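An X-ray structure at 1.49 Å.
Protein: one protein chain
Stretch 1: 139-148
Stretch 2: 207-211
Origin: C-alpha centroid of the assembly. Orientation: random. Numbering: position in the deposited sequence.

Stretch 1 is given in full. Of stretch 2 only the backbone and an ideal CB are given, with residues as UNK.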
# COMPACT_ATOMS: atom_id res chain seq x y z
N SER C 139 -6.62 -18.20 -23.33
CA SER C 139 -8.05 -18.51 -23.14
C SER C 139 -8.27 -19.93 -22.56
O SER C 139 -9.27 -20.14 -21.85
CB SER C 139 -8.81 -18.44 -24.47
OG SER C 139 -8.65 -17.19 -25.07
N ALA C 140 -7.37 -20.85 -22.94
CA ALA C 140 -7.69 -22.32 -22.80
C ALA C 140 -8.05 -22.70 -21.35
O ALA C 140 -9.02 -23.43 -21.14
CB ALA C 140 -6.53 -23.18 -23.24
N PHE C 141 -7.27 -22.25 -20.38
CA PHE C 141 -7.61 -22.69 -18.98
C PHE C 141 -8.87 -22.08 -18.45
O PHE C 141 -9.55 -22.68 -17.63
CB PHE C 141 -6.47 -22.44 -17.98
CG PHE C 141 -5.37 -23.47 -18.06
CD1 PHE C 141 -5.45 -24.61 -17.28
CD2 PHE C 141 -4.28 -23.31 -18.88
CE1 PHE C 141 -4.49 -25.62 -17.31
CE2 PHE C 141 -3.30 -24.31 -18.91
CZ PHE C 141 -3.43 -25.47 -18.12
N LYS C 142 -9.22 -20.90 -18.97
CA LYS C 142 -10.57 -20.31 -18.68
C LYS C 142 -11.70 -21.12 -19.27
O LYS C 142 -12.75 -21.32 -18.63
CB LYS C 142 -10.52 -18.87 -19.15
CG LYS C 142 -9.55 -18.21 -18.22
CD LYS C 142 -8.42 -17.67 -18.93
CE LYS C 142 -8.47 -16.23 -19.14
NZ LYS C 142 -7.47 -15.59 -18.30
N ILE C 143 -11.50 -21.63 -20.47
CA ILE C 143 -12.51 -22.41 -21.09
C ILE C 143 -12.66 -23.69 -20.23
O ILE C 143 -13.76 -24.16 -19.98
CB ILE C 143 -12.06 -22.78 -22.51
CG1 ILE C 143 -12.05 -21.50 -23.45
CG2 ILE C 143 -12.96 -23.88 -23.11
CD1 ILE C 143 -11.17 -21.65 -24.80
N LEU C 144 -11.50 -24.33 -19.91
CA LEU C 144 -11.50 -25.51 -19.07
C LEU C 144 -12.23 -25.28 -17.74
O LEU C 144 -13.09 -26.09 -17.31
CB LEU C 144 -10.12 -26.01 -18.84
CG LEU C 144 -9.97 -27.30 -17.95
CD1 LEU C 144 -10.73 -28.49 -18.51
CD2 LEU C 144 -8.46 -27.60 -17.76
N TRP C 145 -11.96 -24.20 -17.08
CA TRP C 145 -12.63 -23.89 -15.87
C TRP C 145 -14.14 -23.83 -16.06
O TRP C 145 -14.91 -24.37 -15.24
CB TRP C 145 -12.15 -22.54 -15.33
CG TRP C 145 -12.68 -22.22 -13.96
CD1 TRP C 145 -12.08 -22.52 -12.76
CD2 TRP C 145 -13.89 -21.56 -13.64
NE1 TRP C 145 -12.86 -22.03 -11.74
CE2 TRP C 145 -13.98 -21.50 -12.24
CE3 TRP C 145 -14.94 -21.05 -14.40
CZ2 TRP C 145 -15.04 -20.88 -11.59
CZ3 TRP C 145 -16.00 -20.44 -13.75
CH2 TRP C 145 -16.05 -20.42 -12.36
N LEU C 146 -14.59 -23.16 -17.11
CA LEU C 146 -16.04 -23.04 -17.43
C LEU C 146 -16.69 -24.43 -17.61
O LEU C 146 -17.75 -24.71 -17.07
CB LEU C 146 -16.28 -22.13 -18.64
CG LEU C 146 -16.06 -20.66 -18.30
CD1 LEU C 146 -15.92 -19.89 -19.65
CD2 LEU C 146 -17.19 -20.17 -17.40
N ILE C 147 -16.05 -25.31 -18.34
CA ILE C 147 -16.49 -26.67 -18.61
C ILE C 147 -16.55 -27.47 -17.30
O ILE C 147 -17.55 -28.12 -17.04
CB ILE C 147 -15.51 -27.37 -19.58
CG1 ILE C 147 -15.64 -26.83 -21.02
CG2 ILE C 147 -15.69 -28.89 -19.71
CD1 ILE C 147 -14.49 -27.33 -21.93
N GLN C 148 -15.54 -27.33 -16.45
CA GLN C 148 -15.49 -28.04 -15.20
C GLN C 148 -16.47 -27.54 -14.18
O GLN C 148 -16.85 -28.31 -13.26
CB GLN C 148 -14.09 -27.98 -14.58
CG GLN C 148 -13.04 -28.74 -15.29
CD GLN C 148 -11.78 -28.83 -14.49
OE1 GLN C 148 -11.58 -28.09 -13.49
NE2 GLN C 148 -10.91 -29.74 -14.91
N UNK C 207 -6.79 -31.78 -24.43
CA UNK C 207 -6.28 -31.43 -23.13
C UNK C 207 -7.30 -30.58 -22.41
O UNK C 207 -7.58 -30.83 -21.23
CB UNK C 207 -4.94 -30.70 -23.24
N UNK C 208 -7.91 -29.62 -23.14
CA UNK C 208 -8.76 -28.67 -22.51
C UNK C 208 -10.24 -29.07 -22.47
O UNK C 208 -11.10 -28.24 -22.17
CB UNK C 208 -8.60 -27.33 -23.23
N UNK C 209 -10.52 -30.31 -22.81
CA UNK C 209 -11.89 -30.94 -22.77
C UNK C 209 -12.87 -30.35 -23.75
O UNK C 209 -14.15 -30.38 -23.57
CB UNK C 209 -12.49 -30.81 -21.37
N UNK C 210 -12.32 -29.84 -24.85
CA UNK C 210 -13.13 -29.33 -25.94
C UNK C 210 -13.38 -30.51 -26.85
O UNK C 210 -12.56 -30.77 -27.72
CB UNK C 210 -12.46 -28.17 -26.67
N UNK C 211 -14.49 -31.23 -26.60
CA UNK C 211 -14.73 -32.52 -27.24
C UNK C 211 -15.30 -32.43 -28.63
O UNK C 211 -15.35 -33.43 -29.37
CB UNK C 211 -15.68 -33.35 -26.37

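Stretch 1 is helical through 148, with regular i to i+4 backbone bonds such as Leu144 N to Ala140 O at 2.9 Å. Ala140, Ile143, Leu144 and Ile147 point toward stretch 2. The surface on offer is therefore apolar, with no charge.

Position 207 has helical backbone angles, phi/psi -59/-42. Its CA-to-CB bond runs sideways, and no atom of stretch 1 lies within 5.5 Å of the ideal CB. Stretch 1 sets little constraint, so many residues would suit. The deposited residue is Ile207, whose CG2 comes no nearer to stretch 1 than 6.0 Å, at Phe141 CZ.

Position 208 leaves helical angles, at -92/11. Its CA lies 5.4 Å from Leu144 CA, the closest such approach of the two backbones. The ideal CB is 4.4 Å from Ala140 O and 4.8 Å from Leu144 CB. The bond points sideways, but the small Ala140 leaves room along the helix toward the ring of Phe141. Leucine, methionine or an aromatic residue would suit. The residue is Phe208, with chi1 in m. Its ring lies flat against Ala140: the CB methyl sits 3.3 Å from the ring centroid and 7° off the normal, a CH-pi contact. The ring edge meets the face of Phe141, with centroids 4.8 Å apart and planes at 81°. Phe208 CE1 comes 3.5 Å from Phe141 CE2. Leu144 CB also lies at the edge, 4.1 Å from Phe208 CD1. The backbone packs too, with Ile147 CD1 3.5 Å from Phe208 O.

Position 209 has a positive phi, 66/28, a left-handed conformation that favours glycine, asparagine or aspartate. Its CB points toward the helix and is 4.1 Å from both Leu144 CD1 and Ile147 CD1. These methyls offer no polar partner, but a short side chain can rest on them. The residue is Asn209, which suits the backbone. Its CG packs 3.6 Å from Leu144 CD1, and Ile147 CD1 approaches Asn209 O at 3.5 Å. No hydrogen bond crosses to stretch 1.

Position 210 is extended, at -89/91. The CB points sideways, 5.2 Å from Ile147 CD1. A longer apolar chain, such as isoleucine, leucine or methionine, could reach back to Ile143 and Ile147. The residue is Ile210, with rotamers m and t. Its CD1 lies 4.1 Å from Ile143 CG2, and its CG1 is 4.4 Å from Ile147 CD1.

Position 211 has nothing of stretch 1 near its ideal CB, so the helix hardly restricts it. The residue is Thr211, whose OG1 is hydrogen-bonded elsewhere in the structure.

Stretch 2 (207-211) IFNIT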
# COMPACT_ATOMS: atom_id res chain seq x y z
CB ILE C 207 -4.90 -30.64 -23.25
CG1 ILE C 207 -3.77 -31.54 -23.77
CG2 ILE C 207 -4.53 -29.97 -21.92
CD1 ILE C 207 -2.42 -30.73 -24.13
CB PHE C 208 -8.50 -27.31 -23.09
CG PHE C 208 -7.15 -26.75 -22.66
CD1 PHE C 208 -6.92 -26.40 -21.34
CD2 PHE C 208 -6.08 -26.65 -23.58
CE1 PHE C 208 -5.65 -25.96 -20.91
CE2 PHE C 208 -4.83 -26.20 -23.17
CZ PHE C 208 -4.61 -25.85 -21.86
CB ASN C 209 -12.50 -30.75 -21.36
CG ASN C 209 -11.81 -31.48 -20.24
OD1 ASN C 209 -10.60 -31.82 -20.24
ND2 ASN C 209 -12.58 -31.68 -19.21
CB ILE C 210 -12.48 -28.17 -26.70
CG1 ILE C 210 -12.25 -27.00 -25.72
CG2 ILE C 210 -13.29 -27.82 -27.93
CD1 ILE C 210 -11.32 -25.97 -26.19
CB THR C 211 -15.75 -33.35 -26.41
OG1 THR C 211 -16.93 -32.55 -26.29
CG2 THR C 211 -15.25 -33.67 -25.02
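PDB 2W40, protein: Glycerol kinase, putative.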